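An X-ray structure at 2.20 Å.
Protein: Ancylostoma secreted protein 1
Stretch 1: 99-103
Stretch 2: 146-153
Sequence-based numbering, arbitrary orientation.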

ATOM      1  N   VAL A  99      11.852   1.892   3.030  1.00 25.69           N
ATOM      2  CA  VAL A  99      11.977   2.349   1.644  1.00 23.42           C
ATOM      3  C   VAL A  99      12.148   1.224   0.621  1.00 22.74           C
ATOM      4  O   VAL A  99      12.623   0.125   0.959  1.00 22.18           O
ATOM      5  N   ALA A 100      11.757   1.531  -0.622  1.00 20.45           N
ATOM      6  CA  ALA A 100      12.076   0.680  -1.756  1.00 19.18           C
ATOM      7  C   ALA A 100      13.361   1.233  -2.440  1.00 18.20           C
ATOM      8  O   ALA A 100      13.687   2.390  -2.312  1.00 15.20           O
ATOM      9  N   GLN A 101      14.080   0.387  -3.147  1.00 17.69           N
ATOM     10  CA  GLN A 101      15.331   0.779  -3.722  1.00 19.21           C
ATOM     11  C   GLN A 101      15.482   0.387  -5.192  1.00 19.22           C
ATOM     12  O   GLN A 101      15.144  -0.698  -5.583  1.00 20.02           O
ATOM     13  N   ASN A 102      16.034   1.317  -5.962  1.00 19.67           N
ATOM     14  CA  ASN A 102      16.426   1.134  -7.328  1.00 19.98           C
ATOM     15  C   ASN A 102      17.950   1.251  -7.417  1.00 20.90           C
ATOM     16  O   ASN A 102      18.543   2.138  -6.801  1.00 20.69           O
ATOM     17  N   THR A 103      18.574   0.379  -8.201  1.00 22.59           N
ATOM     18  CA  THR A 103      20.029   0.280  -8.230  1.00 25.20           C
ATOM     19  C   THR A 103      20.571  -0.080  -9.636  1.00 25.44           C
ATOM     20  O   THR A 103      19.905  -0.802 -10.450  1.00 25.30           O
ATOM     21  N   LEU A 146       8.951  -4.618 -14.715  1.00 21.45           N
ATOM     22  CA  LEU A 146       8.475  -3.278 -14.280  1.00 18.83           C
ATOM     23  C   LEU A 146       9.034  -2.866 -12.912  1.00 17.84           C
ATOM     24  O   LEU A 146       8.660  -1.820 -12.330  1.00 17.89           O
ATOM     25  N   PHE A 147       9.906  -3.684 -12.339  1.00 17.63           N
ATOM     26  CA  PHE A 147      10.366  -3.393 -10.986  1.00 16.00           C
ATOM     27  C   PHE A 147      10.847  -1.966 -10.811  1.00 16.86           C
ATOM     28  O   PHE A 147      10.437  -1.255  -9.880  1.00 17.92           O
ATOM     29  N   ALA A 148      11.775  -1.566 -11.659  1.00 15.05           N
ATOM     30  CA  ALA A 148      12.426  -0.307 -11.527  1.00 15.91           C
ATOM     31  C   ALA A 148      11.486   0.862 -11.899  1.00 15.76           C
ATOM     32  O   ALA A 148      11.530   1.877 -11.255  1.00 17.17           O
ATOM     33  N   PHE A 149      10.615   0.666 -12.888  1.00 16.35           N
ATOM     34  CA  PHE A 149       9.607   1.635 -13.286  1.00 16.72           C
ATOM     35  C   PHE A 149       8.562   1.870 -12.213  1.00 15.93           C
ATOM     36  O   PHE A 149       8.201   3.016 -12.014  1.00 15.94           O
ATOM     37  N   SER A 150       8.135   0.820 -11.507  1.00 14.68           N
ATOM     38  CA  SER A 150       7.139   0.874 -10.430  1.00 15.09           C
ATOM     39  C   SER A 150       7.500   1.775  -9.255  1.00 15.61           C
ATOM     40  O   SER A 150       6.644   2.552  -8.809  1.00 16.88           O
ATOM     41  N   ASN A 151       8.766   1.736  -8.808  1.00 15.41           N
ATOM     42  CA  ASN A 151       9.282   2.659  -7.800  1.00 14.53           C
ATOM     43  C   ASN A 151       9.312   4.093  -8.258  1.00 14.88           C
ATOM     44  O   ASN A 151       9.022   4.977  -7.479  1.00 13.93           O
ATOM     45  N   MET A 152       9.612   4.317  -9.524  1.00 15.23           N
ATOM     46  CA  MET A 152       9.688   5.695 -10.044  1.00 14.44           C
ATOM     47  C   MET A 152       8.308   6.344 -10.148  1.00 14.18           C
ATOM     48  O   MET A 152       8.179   7.542  -9.900  1.00 14.60           O
ATOM     49  N   VAL A 153       7.297   5.551 -10.495  1.00 14.30           N
ATOM     50  CA  VAL A 153       5.999   6.048 -10.933  1.00 13.69           C
ATOM     51  C   VAL A 153       4.960   5.969  -9.831  1.00 15.24           C
ATOM     52  O   VAL A 153       3.881   6.607  -9.950  1.00 17.67           O
TER

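The strand 100-103 crosses the helix 147-153 at a steep angle, with 8.4 Å between their axes at closest approach, and the contact is held together chiefly by two asparagines. N102 is the centre of it. Its CA-to-CB bond points sideways, yet the end of the side chain comes nearer the helix. Chi1 is -94°, between the usual wells, and chi2 is -5°; in this conformation both ends of the amide meet partners. N102 ND2 donates to the backbone oxygen A148 O at 3.0 Å, while N102 OD1 accepts from N151 ND2 at 2.9 Å, with a nearly straight N-H...O angle of 168°. An amide suits this buried place because it carries a donor and an acceptor side by side, and so can join helix backbone and helix side chain at once. N102 ND2 also has a hydrogen-bonding partner elsewhere in the structure.

N151 points toward the strand in the m rotamer, with chi2 at -44°. This turns its ND2 to N102 and leaves N151 OD1 3.4 Å from A100 CB, a van der Waals contact. A100 also points toward the helix, and its single methyl rests against the N151 amide, a small side chain lying close to OD1.

F147 starts out sideways, but with chi1 t and chi2 at 77° its ring comes nearer the strand. There F147 CE2 lies 3.5 Å from Q101 O, which sits at the ring edge, near its plane, where the ring hydrogens carry slight positive charge. Q101 itself points away, its chi1 and chi2 both t, so this strand residue meets the helix through its backbone oxygen. The small A148 brings its CB within 3.8 Å of N102 OD1, and M152, with chi1 m, chi2 t and chi3 p, places CG 3.7 Å from N102 ND2, packing carbon against both ends of the N102 amide.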

ATOM      1  CB  VAL A  99      13.160   3.359   1.483  1.00 22.60           C
ATOM      2  CG1 VAL A  99      12.846   4.711   2.233  1.00 22.49           C
ATOM      3  CG2 VAL A  99      14.509   2.693   1.952  1.00 19.33           C
ATOM      4  CB  ALA A 100      10.904   0.661  -2.706  1.00 19.76           C
ATOM      5  CB  GLN A 101      16.503   0.178  -2.912  1.00 20.04           C
ATOM      6  CG  GLN A 101      17.878   0.518  -3.459  1.00 22.36           C
ATOM      7  CD  GLN A 101      18.994   0.001  -2.565  1.00 25.31           C
ATOM      8  OE1 GLN A 101      18.777  -0.831  -1.673  1.00 31.86           O
ATOM      9  NE2 GLN A 101      20.175   0.448  -2.827  1.00 27.72           N
ATOM     10  CB  ASN A 102      15.796   2.229  -8.180  1.00 19.69           C
ATOM     11  CG  ASN A 102      14.469   1.823  -8.803  1.00 17.68           C
ATOM     12  OD1 ASN A 102      14.043   0.694  -8.695  1.00 20.64           O
ATOM     13  ND2 ASN A 102      13.802   2.780  -9.445  1.00 14.74           N
ATOM     14  CB  THR A 103      20.570  -0.742  -7.144  1.00 26.69           C
ATOM     15  OG1 THR A 103      21.988  -0.627  -7.089  1.00 32.54           O
ATOM     16  CG2 THR A 103      20.216  -2.181  -7.512  1.00 27.71           C
ATOM     17  CB  LEU A 146       6.919  -3.263 -14.267  1.00 19.12           C
ATOM     18  CG  LEU A 146       6.240  -3.422 -15.648  1.00 19.99           C
ATOM     19  CD1 LEU A 146       4.763  -3.782 -15.512  1.00 21.83           C
ATOM     20  CD2 LEU A 146       6.398  -2.287 -16.592  1.00 16.12           C
ATOM     21  CB  PHE A 147      11.496  -4.306 -10.588  1.00 17.33           C
ATOM     22  CG  PHE A 147      12.015  -4.031  -9.196  1.00 17.29           C
ATOM     23  CD1 PHE A 147      11.312  -4.468  -8.067  1.00 19.80           C
ATOM     24  CD2 PHE A 147      13.182  -3.308  -9.015  1.00 19.27           C
ATOM     25  CE1 PHE A 147      11.774  -4.198  -6.772  1.00 20.53           C
ATOM     26  CE2 PHE A 147      13.657  -3.041  -7.705  1.00 17.79           C
ATOM     27  CZ  PHE A 147      12.935  -3.467  -6.608  1.00 18.64           C
ATOM     28  CB  ALA A 148      13.746  -0.317 -12.384  1.00 16.19           C
ATOM     29  CB  PHE A 149       8.955   1.216 -14.627  1.00 18.23           C
ATOM     30  CG  PHE A 149       7.695   2.015 -15.004  1.00 19.13           C
ATOM     31  CD1 PHE A 149       7.805   3.253 -15.625  1.00 20.10           C
ATOM     32  CD2 PHE A 149       6.406   1.509 -14.749  1.00 19.76           C
ATOM     33  CE1 PHE A 149       6.661   4.004 -15.989  1.00 20.31           C
ATOM     34  CE2 PHE A 149       5.226   2.238 -15.117  1.00 18.16           C
ATOM     35  CZ  PHE A 149       5.352   3.490 -15.727  1.00 20.38           C
ATOM     36  CB  SER A 150       6.741  -0.536  -9.959  1.00 13.60           C
ATOM     37  OG  SER A 150       7.695  -1.151  -9.105  1.00 16.58           O
ATOM     38  CB  ASN A 151      10.690   2.275  -7.233  1.00 15.32           C
ATOM     39  CG  ASN A 151      10.707   0.873  -6.648  1.00 14.91           C
ATOM     40  OD1 ASN A 151       9.790   0.516  -5.942  1.00 17.74           O
ATOM     41  ND2 ASN A 151      11.715   0.058  -7.013  1.00 17.09           N
ATOM     42  CB  MET A 152      10.399   5.734 -11.395  1.00 11.84           C
ATOM     43  CG  MET A 152      11.818   5.251 -11.352  1.00 13.58           C
ATOM     44  SD  MET A 152      12.816   5.624 -12.849  1.00 16.91           S
ATOM     45  CE  MET A 152      12.706   7.434 -12.918  1.00  7.10           C
ATOM     46  CB  VAL A 153       5.511   5.317 -12.261  1.00 13.26           C
ATOM     47  CG1 VAL A 153       4.822   4.045 -11.948  1.00 14.68           C
ATOM     48  CG2 VAL A 153       4.558   6.150 -13.046  1.00  8.18           C
TER